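Local coordinates for protein sucrose 6(F)-phosphate phosphorylase (PDB 6S9V) that is a phosphorylase of the alpha-amylase family, built on an eight-stranded beta/alpha (TIM) barrel followed by a five-stranded antiparallel sheet, at residues Phe226-Ile231 with Gln260-Glu265; Val400-Ala405 with Asn416-Gly421; Ile284-Glu289 with Lys482-Thr487. All blocks are in the same frame, centred on the assembly; numbering follows the deposited sequence.

Interaction 1 (Phe226-Ile231 with Gln260-Glu265); sequences FVEPEI and QYKLAE
Lys262 and Leu263 of helix 257-265 reach across to Glu228 and Phe226, which lie in the loop leading into helix 230-244. The lysine begins with its CB directed at the loop, and because CG stands anti to the backbone N (chi1 -178°) and every later torsion is extended, the chain runs almost straight out from the helix. The Lys262 side chain also touches Tyr232. CD only brushes the carboxylate, CE is already 3.4 Å from Glu228 OE1, and NZ ends 2.5 Å from Glu228 OE1, a short salt bridge. The ammonium uses the syn lone pair of OE1, the side facing the other oxygen. Glu228 is itself extended and comes from the opposite direction, so two long, flexible residues span a gap in which the CA atoms of Glu228 and Lys262 are 11.7 Å apart.

The two helices follow successive strands of the TIM barrel and belong to its outer layer, with strand 248-251 between them in the chain. Nearer the barrel the contact turns apolar. Phe226 presents the CE1-CZ edge of its ring to both leucine methyls, CZ lying 3.8 Å from Leu263 CD2 near the ring plane and Leu263 CD1 sitting off to one side. Ile231 CG2 covers one face of the same ring, 3.8 Å above its centre, and Leu263 continues onto Leu235 and Ile270, as suits a bulky aliphatic chain in a buried place.

Interaction 2 (Val400-Ala405 with Asn416-Gly421); sequences VNDFEA and NRHNYG. With SO4 (sulfate ion), chain H; SO4 (sulfate ion), chain I.
Asp402 and His418 meet because each side chain has its CG anti to the backbone N (chi1 -172° and 179°); the side chains cross at about a right angle, with the carboxylate and ring planes 67° apart. His418 ND1 donates to Asp402 OD2 over 3.0 Å. The acceptor lies close to the ring plane, but the donor comes from well above the carboxylate plane, and the bond is bent. The other oxygen, Asp402 OD1, takes the backbone N of Ala405 at 3.1 Å, so one short acid both caps helix 403-409 and holds the histidine of the following loop. Aspartate suits the N-cap because its short side chain lets OD1 reach that backbone N.

The CD2 of His418 sits 3.5 Å over the centre of the Tyr420 ring. A sulfate, probably from the crystallisation liquor, is held 2.6 Å from the backbone N of Asn419 through its O4 and only weakly by His418 ND1. Arg417 points elsewhere and grips a second sulfate with NH1 and NH2. On the far side of the imidazole, NE2 is hydrogen-bonded to Glu424, so acidic side chains, Asp402 at ND1 and Glu424 at NE2, hold both ring nitrogens and fix the rotation of the ring.

Interaction 3 (Ile284-Glu289 with Lys482-Thr487); sequences INKSNE and KTYKTT. With SO4 (sulfate ion), chain G.
Lys286 and Lys482 bring their backbones within 6.5 Å of each other (CA to CA) where helix 275-285 gives way to loop, Lys286 being the first residue to leave helical geometry and doing so with positive phi. From there its side chain heads for the other segment, extended until a bend at the last torsion (chi4 -64°) swings NZ towards a pair of oxygens. NZ donates to Lys482 O at 3.2 Å, approaching from above the carbonyl plane rather than along a lone pair. A weak bond joins the same NZ to Tyr484 OH at 3.1 Å, the lysine and tyrosine side chains crossing at about a right angle. Leu481 O is a further acceptor for this ammonium, which is therefore gripped by two main-chain carbonyls and a phenol; no carboxylate takes part across the contact.

The elements joined are distant in sequence: an outer helix of the TIM barrel, and the turn that links strands 473-480 and 485-491 of the C-terminal antiparallel sheet. That turn is braced from within. Thr483 OG1 accepts from Lys485 N at 3.1 Å, an ST turn, and Thr486 OG1 returns a bond to Tyr484 O; threonine suits both places, since its hydroxyl sits close enough to the main chain to serve it. Tyr484 is long enough to reach back to the barrel, where its hydroxyl is hydrogen-bonded to Leu283 O while the side chain also rests against Asp373 and Ala374 of helix 372-384. Beyond Lys286, Ser287 OG accepts from Glu289 N at 3.3 Å, a capping bond at the start of helix 289-295. Lys482 points its CB away from the segment 284-289, and its NZ meets a sulfate oxygen, O4, at 3.0 Å; Arg460 binds the same ion.

Interaction 1 is the most buried of the three, with an aromatic-aliphatic contact under a salt bridge, whereas interactions 2 and 3 are surface contacts made by polar groups and bordered by sulfate ions. None shares an element with another, though helices 257-265 and 275-285, used by interactions 1 and 3, follow each other along the barrel's outer layer. Interaction 1 joins the loop before helix 230-244 to helix 257-265, and interaction 3 joins barrel to C-terminal sheet. Interaction 2, on the opposite side of the chain's centre from interaction 1, ties a helix start to a nearby loop, and its chain segment falls between the two halves of interaction 3. Nearest atoms stay at least about 12 Å apart.

Interaction 1 (Phe226-Ile231 with Gln260-Glu265)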
loop_
_atom_site.group_PDB
_atom_site.type_symbol
_atom_site.label_atom_id
_atom_site.label_comp_id
_atom_site.label_asym_id
_atom_site.label_seq_id
_atom_site.Cartn_x
_atom_site.Cartn_y
_atom_site.Cartn_z
ATOM N N PHE A 226 8.259 -1.403 14.927
ATOM C CA PHE A 226 9.401 -2.118 14.373
ATOM C C PHE A 226 10.444 -2.418 15.449
ATOM O O PHE A 226 11.608 -2.022 15.366
ATOM C CB PHE A 226 10.015 -1.341 13.213
ATOM C CG PHE A 226 10.700 -2.220 12.220
ATOM C CD1 PHE A 226 9.977 -2.831 11.216
ATOM C CD2 PHE A 226 12.056 -2.469 12.318
ATOM C CE1 PHE A 226 10.595 -3.667 10.312
ATOM C CE2 PHE A 226 12.679 -3.299 11.417
ATOM C CZ PHE A 226 11.940 -3.898 10.409
ATOM N N VAL A 227 9.999 -3.145 16.471
ATOM C CA VAL A 227 10.855 -3.481 17.607
ATOM C C VAL A 227 11.805 -4.590 17.168
ATOM O O VAL A 227 11.373 -5.708 16.872
ATOM C CB VAL A 227 10.034 -3.913 18.829
ATOM C CG1 VAL A 227 10.970 -4.251 20.000
ATOM C CG2 VAL A 227 9.040 -2.835 19.234
ATOM N N GLU A 228 13.125 -4.274 17.112
ATOM C CA GLU A 228 14.168 -5.214 16.735
ATOM C C GLU A 228 14.855 -5.779 17.973
ATOM O O GLU A 228 15.010 -5.077 18.976
ATOM C CB GLU A 228 15.209 -4.539 15.838
ATOM C CG GLU A 228 14.624 -4.003 14.544
ATOM C CD GLU A 228 15.648 -3.276 13.693
ATOM O OE1 GLU A 228 16.502 -3.950 13.083
ATOM O OE2 GLU A 228 15.597 -2.031 13.639
ATOM N N PRO A 229 15.304 -7.045 17.940
ATOM C CA PRO A 229 15.281 -7.983 16.810
ATOM C C PRO A 229 14.007 -8.819 16.699
ATOM O O PRO A 229 13.873 -9.605 15.760
ATOM C CB PRO A 229 16.482 -8.885 17.105
ATOM C CG PRO A 229 16.495 -8.959 18.598
ATOM C CD PRO A 229 16.039 -7.604 19.094
ATOM N N GLU A 230 13.081 -8.642 17.645
ATOM C CA GLU A 230 11.893 -9.491 17.693
ATOM C C GLU A 230 11.100 -9.441 16.390
ATOM O O GLU A 230 10.577 -10.466 15.936
ATOM C CB GLU A 230 11.005 -9.077 18.868
ATOM C CG GLU A 230 11.560 -9.452 20.241
ATOM C CD GLU A 230 12.537 -8.431 20.810
ATOM O OE1 GLU A 230 12.935 -7.490 20.095
ATOM O OE2 GLU A 230 12.900 -8.571 21.996
ATOM N N ILE A 231 10.977 -8.264 15.784
ATOM C CA ILE A 231 10.177 -8.160 14.567
ATOM C C ILE A 231 10.730 -9.083 13.482
ATOM O O ILE A 231 9.973 -9.665 12.702
ATOM C CB ILE A 231 10.103 -6.698 14.095
ATOM C CG1 ILE A 231 9.159 -6.568 12.899
ATOM C CG2 ILE A 231 11.475 -6.167 13.729
ATOM C CD1 ILE A 231 7.733 -6.439 13.277
ATOM N N GLN A 260 13.301 0.563 5.910
ATOM C CA GLN A 260 12.909 0.004 4.619
ATOM C C GLN A 260 14.103 -0.601 3.889
ATOM O O GLN A 260 14.026 -1.714 3.356
ATOM C CB GLN A 260 12.270 1.101 3.772
ATOM C CG GLN A 260 10.895 1.511 4.255
ATOM C CD GLN A 260 9.813 0.702 3.581
ATOM O OE1 GLN A 260 9.519 -0.417 3.990
ATOM N NE2 GLN A 260 9.238 1.249 2.518
ATOM N N TYR A 261 15.220 0.123 3.847
ATOM C CA TYR A 261 16.378 -0.375 3.112
ATOM C C TYR A 261 16.932 -1.651 3.737
ATOM O O TYR A 261 17.365 -2.564 3.023
ATOM C CB TYR A 261 17.455 0.696 3.039
ATOM C CG TYR A 261 17.204 1.778 2.000
ATOM C CD1 TYR A 261 15.912 2.138 1.611
ATOM C CD2 TYR A 261 18.270 2.444 1.420
ATOM C CE1 TYR A 261 15.703 3.146 0.658
ATOM C CE2 TYR A 261 18.073 3.444 0.486
ATOM C CZ TYR A 261 16.799 3.792 0.105
ATOM O OH TYR A 261 16.654 4.789 -0.842
ATOM N N LYS A 262 16.931 -1.738 5.066
ATOM C CA LYS A 262 17.418 -2.953 5.716
ATOM C C LYS A 262 16.504 -4.135 5.411
ATOM O O LYS A 262 16.979 -5.258 5.212
ATOM C CB LYS A 262 17.541 -2.717 7.219
ATOM C CG LYS A 262 18.075 -3.894 8.016
ATOM C CD LYS A 262 18.410 -3.436 9.433
ATOM C CE LYS A 262 18.553 -4.587 10.407
ATOM N NZ LYS A 262 18.650 -4.069 11.805
ATOM N N LEU A 263 15.190 -3.903 5.360
ATOM C CA LEU A 263 14.263 -4.957 4.964
ATOM C C LEU A 263 14.594 -5.485 3.573
ATOM O O LEU A 263 14.707 -6.702 3.365
ATOM C CB LEU A 263 12.830 -4.422 5.010
ATOM C CG LEU A 263 12.247 -4.287 6.409
ATOM C CD1 LEU A 263 10.930 -3.508 6.353
ATOM C CD2 LEU A 263 12.052 -5.639 7.046
ATOM N N ALA A 264 14.758 -4.579 2.604
ATOM C CA ALA A 264 15.149 -4.981 1.254
ATOM C C ALA A 264 16.512 -5.664 1.253
ATOM O O ALA A 264 16.711 -6.675 0.564
ATOM C CB ALA A 264 15.167 -3.760 0.326
ATOM N N GLU A 265 17.468 -5.128 2.016
ATOM C CA GLU A 265 18.796 -5.737 2.083
ATOM C C GLU A 265 18.724 -7.159 2.629
ATOM O O GLU A 265 19.544 -8.015 2.265
ATOM C CB GLU A 265 19.716 -4.854 2.935
ATOM C CG GLU A 265 21.198 -5.218 2.885
ATOM C CD GLU A 265 21.585 -6.328 3.851
ATOM O OE1 GLU A 265 20.964 -6.431 4.932
ATOM O OE2 GLU A 265 22.522 -7.096 3.532
#

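Interaction 2 (Val400-Ala405 with Asn416-Gly421)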
loop_
_atom_site.group_PDB
_atom_site.type_symbol
_atom_site.label_atom_id
_atom_site.label_comp_id
_atom_site.label_asym_id
_atom_site.label_seq_id
_atom_site.Cartn_x
_atom_site.Cartn_y
_atom_site.Cartn_z
ATOM N N VAL A 400 -10.458 13.235 -9.518
ATOM C CA VAL A 400 -10.180 14.416 -8.714
ATOM C C VAL A 400 -10.719 14.201 -7.307
ATOM O O VAL A 400 -11.554 13.324 -7.051
ATOM C CB VAL A 400 -10.786 15.703 -9.330
ATOM C CG1 VAL A 400 -10.243 15.949 -10.725
ATOM C CG2 VAL A 400 -12.300 15.622 -9.348
ATOM N N ASN A 401 -10.261 15.052 -6.387
ATOM C CA ASN A 401 -10.650 14.979 -4.983
ATOM C C ASN A 401 -12.157 14.886 -4.814
ATOM O O ASN A 401 -12.913 15.693 -5.367
ATOM C CB ASN A 401 -10.134 16.217 -4.241
ATOM C CG ASN A 401 -8.639 16.217 -4.083
ATOM O OD1 ASN A 401 -8.015 15.162 -3.953
ATOM N ND2 ASN A 401 -8.044 17.409 -4.091
ATOM N N ASP A 402 -12.582 13.917 -3.997
ATOM C CA ASP A 402 -13.997 13.651 -3.721
ATOM C C ASP A 402 -14.386 14.413 -2.457
ATOM O O ASP A 402 -14.392 13.887 -1.342
ATOM C CB ASP A 402 -14.231 12.149 -3.594
ATOM C CG ASP A 402 -15.703 11.774 -3.503
ATOM O OD1 ASP A 402 -16.557 12.665 -3.324
ATOM O OD2 ASP A 402 -15.999 10.562 -3.620
ATOM N N PHE A 403 -14.719 15.694 -2.649
ATOM C CA PHE A 403 -15.105 16.534 -1.521
ATOM C C PHE A 403 -16.445 16.112 -0.929
ATOM O O PHE A 403 -16.655 16.258 0.281
ATOM C CB PHE A 403 -15.162 18.007 -1.943
ATOM C CG PHE A 403 -13.830 18.573 -2.324
ATOM C CD1 PHE A 403 -12.781 18.572 -1.419
ATOM C CD2 PHE A 403 -13.624 19.112 -3.580
ATOM C CE1 PHE A 403 -11.550 19.091 -1.763
ATOM C CE2 PHE A 403 -12.394 19.636 -3.930
ATOM C CZ PHE A 403 -11.356 19.626 -3.019
ATOM N N GLU A 404 -17.363 15.594 -1.751
ATOM C CA GLU A 404 -18.648 15.157 -1.217
ATOM C C GLU A 404 -18.455 14.072 -0.168
ATOM O O GLU A 404 -19.052 14.124 0.914
ATOM C CB GLU A 404 -19.551 14.635 -2.337
ATOM C CG GLU A 404 -20.884 14.107 -1.807
ATOM C CD GLU A 404 -21.782 13.532 -2.881
ATOM O OE1 GLU A 404 -21.262 13.047 -3.909
ATOM O OE2 GLU A 404 -23.015 13.548 -2.677
ATOM N N ALA A 405 -17.613 13.080 -0.471
ATOM C CA ALA A 405 -17.370 11.998 0.475
ATOM C C ALA A 405 -16.696 12.520 1.737
ATOM O O ALA A 405 -16.951 12.020 2.840
ATOM C CB ALA A 405 -16.525 10.907 -0.182
ATOM N N ASN A 416 -9.849 10.258 -1.576
ATOM C CA ASN A 416 -9.144 9.467 -2.575
ATOM C C ASN A 416 -9.711 8.049 -2.657
ATOM O O ASN A 416 -9.011 7.120 -3.060
ATOM C CB ASN A 416 -7.652 9.447 -2.229
ATOM C CG ASN A 416 -6.793 8.793 -3.291
ATOM O OD1 ASN A 416 -6.955 9.036 -4.485
ATOM N ND2 ASN A 416 -5.863 7.950 -2.851
ATOM N N ARG A 417 -10.984 7.864 -2.291
ATOM C CA ARG A 417 -11.608 6.540 -2.280
ATOM C C ARG A 417 -13.004 6.541 -2.909
ATOM O O ARG A 417 -13.866 5.741 -2.527
ATOM C CB ARG A 417 -11.666 5.988 -0.856
ATOM C CG ARG A 417 -10.298 5.877 -0.179
ATOM C CD ARG A 417 -10.407 5.432 1.259
ATOM N NE ARG A 417 -9.090 5.176 1.836
ATOM C CZ ARG A 417 -8.879 4.876 3.110
ATOM N NH1 ARG A 417 -9.897 4.812 3.961
ATOM N NH2 ARG A 417 -7.650 4.652 3.533
ATOM N N HIS A 418 -13.225 7.402 -3.902
ATOM C CA HIS A 418 -14.491 7.448 -4.624
ATOM C C HIS A 418 -14.881 6.069 -5.145
ATOM O O HIS A 418 -14.033 5.297 -5.593
ATOM C CB HIS A 418 -14.364 8.433 -5.795
ATOM C CG HIS A 418 -15.597 8.547 -6.637
ATOM N ND1 HIS A 418 -16.769 9.107 -6.169
ATOM C CD2 HIS A 418 -15.842 8.178 -7.917
ATOM C CE1 HIS A 418 -17.680 9.076 -7.126
ATOM N NE2 HIS A 418 -17.140 8.527 -8.200
ATOM N N ASN A 419 -16.172 5.758 -5.077
ATOM C CA ASN A 419 -16.717 4.544 -5.679
ATOM C C ASN A 419 -17.313 4.880 -7.044
ATOM O O ASN A 419 -18.220 5.711 -7.137
ATOM C CB ASN A 419 -17.775 3.912 -4.773
ATOM C CG ASN A 419 -17.166 3.211 -3.560
ATOM O OD1 ASN A 419 -16.021 2.757 -3.595
ATOM N ND2 ASN A 419 -17.933 3.135 -2.480
ATOM N N TYR A 420 -16.803 4.234 -8.094
ATOM C CA TYR A 420 -17.261 4.454 -9.459
ATOM C C TYR A 420 -18.347 3.457 -9.839
ATOM O O TYR A 420 -18.165 2.250 -9.682
ATOM C CB TYR A 420 -16.112 4.307 -10.458
ATOM C CG TYR A 420 -15.077 5.396 -10.413
ATOM C CD1 TYR A 420 -14.002 5.324 -9.535
ATOM C CD2 TYR A 420 -15.171 6.505 -11.251
ATOM C CE1 TYR A 420 -13.048 6.317 -9.492
ATOM C CE2 TYR A 420 -14.218 7.507 -11.212
ATOM C CZ TYR A 420 -13.162 7.411 -10.329
ATOM O OH TYR A 420 -12.213 8.406 -10.289
ATOM N N GLY A 421 -19.445 3.957 -10.391
ATOM C CA GLY A 421 -20.389 3.091 -11.063
ATOM C C GLY A 421 -19.930 2.742 -12.473
ATOM O O GLY A 421 -19.032 3.364 -13.035
HETATM S S SO4 H . -18.730 8.015 -2.936
HETATM O O1 SO4 H . -18.842 7.844 -1.489
HETATM O O2 SO4 H . -18.428 9.409 -3.244
HETATM O O3 SO4 H . -19.994 7.641 -3.563
HETATM O O4 SO4 H . -17.668 7.161 -3.453
HETATM S S SO4 I . -8.698 4.657 7.325
HETATM O O1 SO4 I . -8.368 4.340 8.709
HETATM O O2 SO4 I . -7.483 4.597 6.519
HETATM O O3 SO4 I . -9.277 5.996 7.258
HETATM O O4 SO4 I . -9.670 3.696 6.806
#

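Interaction 3 (Ile284-Glu289 with Lys482-Thr487)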
loop_
_atom_site.group_PDB
_atom_site.type_symbol
_atom_site.label_atom_id
_atom_site.label_comp_id
_atom_site.label_asym_id
_atom_site.label_seq_id
_atom_site.Cartn_x
_atom_site.Cartn_y
_atom_site.Cartn_z
ATOM N N ILE A 284 6.635 19.754 -9.382
ATOM C CA ILE A 284 6.263 21.082 -8.897
ATOM C C ILE A 284 7.428 22.057 -9.042
ATOM O O ILE A 284 7.238 23.223 -9.411
ATOM C CB ILE A 284 5.778 21.008 -7.436
ATOM C CG1 ILE A 284 4.387 20.370 -7.371
ATOM C CG2 ILE A 284 5.777 22.403 -6.800
ATOM C CD1 ILE A 284 3.938 20.011 -5.969
ATOM N N ASN A 285 8.647 21.601 -8.753
ATOM C CA ASN A 285 9.822 22.467 -8.741
ATOM C C ASN A 285 10.667 22.378 -10.006
ATOM O O ASN A 285 11.657 23.105 -10.123
ATOM C CB ASN A 285 10.680 22.135 -7.518
ATOM C CG ASN A 285 9.959 22.404 -6.219
ATOM O OD1 ASN A 285 9.805 21.519 -5.380
ATOM N ND2 ASN A 285 9.516 23.633 -6.043
ATOM N N LYS A 286 10.293 21.533 -10.958
ATOM C CA LYS A 286 11.000 21.421 -12.230
ATOM C C LYS A 286 12.483 21.147 -12.007
ATOM O O LYS A 286 13.353 21.755 -12.637
ATOM C CB LYS A 286 10.815 22.677 -13.078
ATOM C CG LYS A 286 9.381 22.985 -13.419
ATOM C CD LYS A 286 9.298 24.189 -14.341
ATOM C CE LYS A 286 7.853 24.595 -14.595
ATOM N NZ LYS A 286 7.080 23.543 -15.319
ATOM N N SER A 287 12.768 20.221 -11.094
ATOM C CA SER A 287 14.143 19.863 -10.774
ATOM C C SER A 287 14.239 18.359 -10.591
ATOM O O SER A 287 13.445 17.769 -9.852
ATOM C CB SER A 287 14.626 20.554 -9.496
ATOM O OG SER A 287 15.853 19.978 -9.068
ATOM N N ASN A 288 15.240 17.752 -11.217
ATOM C CA ASN A 288 15.424 16.313 -11.137
ATOM C C ASN A 288 16.328 15.894 -9.982
ATOM O O ASN A 288 16.555 14.693 -9.803
ATOM C CB ASN A 288 15.995 15.777 -12.463
ATOM C CG ASN A 288 17.444 16.196 -12.704
ATOM O OD1 ASN A 288 18.131 16.686 -11.801
ATOM N ND2 ASN A 288 17.925 15.976 -13.925
ATOM N N GLU A 289 16.815 16.844 -9.175
ATOM C CA GLU A 289 17.948 16.558 -8.295
ATOM C C GLU A 289 17.590 15.528 -7.231
ATOM O O GLU A 289 18.351 14.582 -6.986
ATOM C CB GLU A 289 18.441 17.851 -7.636
ATOM C CG GLU A 289 19.140 18.802 -8.591
ATOM C CD GLU A 289 20.051 19.812 -7.894
ATOM O OE1 GLU A 289 20.692 19.463 -6.880
ATOM O OE2 GLU A 289 20.122 20.964 -8.372
ATOM N N LYS A 482 10.211 21.869 -18.103
ATOM C CA LYS A 482 9.656 23.189 -18.378
ATOM C C LYS A 482 8.237 23.080 -18.927
ATOM O O LYS A 482 7.352 23.851 -18.540
ATOM C CB LYS A 482 10.568 23.940 -19.351
ATOM C CG LYS A 482 11.923 24.319 -18.748
ATOM C CD LYS A 482 12.777 25.183 -19.677
ATOM C CE LYS A 482 13.478 24.365 -20.757
ATOM N NZ LYS A 482 14.367 25.217 -21.616
ATOM N N THR A 483 8.003 22.120 -19.825
ATOM C CA THR A 483 6.724 21.943 -20.493
ATOM C C THR A 483 6.005 20.663 -20.096
ATOM O O THR A 483 4.830 20.499 -20.452
ATOM C CB THR A 483 6.933 21.922 -22.013
ATOM O OG1 THR A 483 7.688 20.748 -22.359
ATOM C CG2 THR A 483 7.696 23.147 -22.455
ATOM N N TYR A 484 6.669 19.758 -19.377
ATOM C CA TYR A 484 6.196 18.412 -19.078
ATOM C C TYR A 484 5.989 17.576 -20.335
ATOM O O TYR A 484 5.371 16.505 -20.267
ATOM C CB TYR A 484 4.914 18.434 -18.237
ATOM C CG TYR A 484 5.105 19.212 -16.962
ATOM C CD1 TYR A 484 6.020 18.795 -15.996
ATOM C CD2 TYR A 484 4.407 20.386 -16.739
ATOM C CE1 TYR A 484 6.214 19.534 -14.834
ATOM C CE2 TYR A 484 4.586 21.114 -15.585
ATOM C CZ TYR A 484 5.491 20.694 -14.641
ATOM O OH TYR A 484 5.656 21.458 -13.509
ATOM N N LYS A 485 6.529 18.010 -21.466
ATOM C CA LYS A 485 6.509 17.180 -22.660
ATOM C C LYS A 485 7.304 15.907 -22.402
ATOM O O LYS A 485 8.462 15.961 -21.977
ATOM C CB LYS A 485 7.086 17.934 -23.852
ATOM C CG LYS A 485 6.897 17.209 -25.179
ATOM C CD LYS A 485 7.495 18.001 -26.318
ATOM C CE LYS A 485 7.086 17.443 -27.664
ATOM N NZ LYS A 485 7.808 18.140 -28.764
ATOM N N THR A 486 6.679 14.767 -22.664
ATOM C CA THR A 486 7.222 13.459 -22.328
ATOM C C THR A 486 7.322 12.650 -23.609
ATOM O O THR A 486 6.305 12.397 -24.266
ATOM C CB THR A 486 6.331 12.749 -21.304
ATOM O OG1 THR A 486 6.260 13.532 -20.106
ATOM C CG2 THR A 486 6.872 11.375 -20.976
ATOM N N THR A 487 8.543 12.258 -23.970
ATOM C CA THR A 487 8.790 11.497 -25.182
ATOM C C THR A 487 9.556 10.232 -24.825
ATOM O O THR A 487 10.441 10.252 -23.962
ATOM C CB THR A 487 9.592 12.322 -26.201
ATOM O OG1 THR A 487 8.890 13.540 -26.498
ATOM C CG2 THR A 487 9.785 11.535 -27.483
HETATM S S SO4 G . 18.101 24.869 -19.677
HETATM O O1 SO4 G . 18.607 24.843 -18.307
HETATM O O2 SO4 G . 18.474 26.125 -20.320
HETATM O O3 SO4 G . 18.674 23.745 -20.416
HETATM O O4 SO4 G . 16.644 24.755 -19.669
#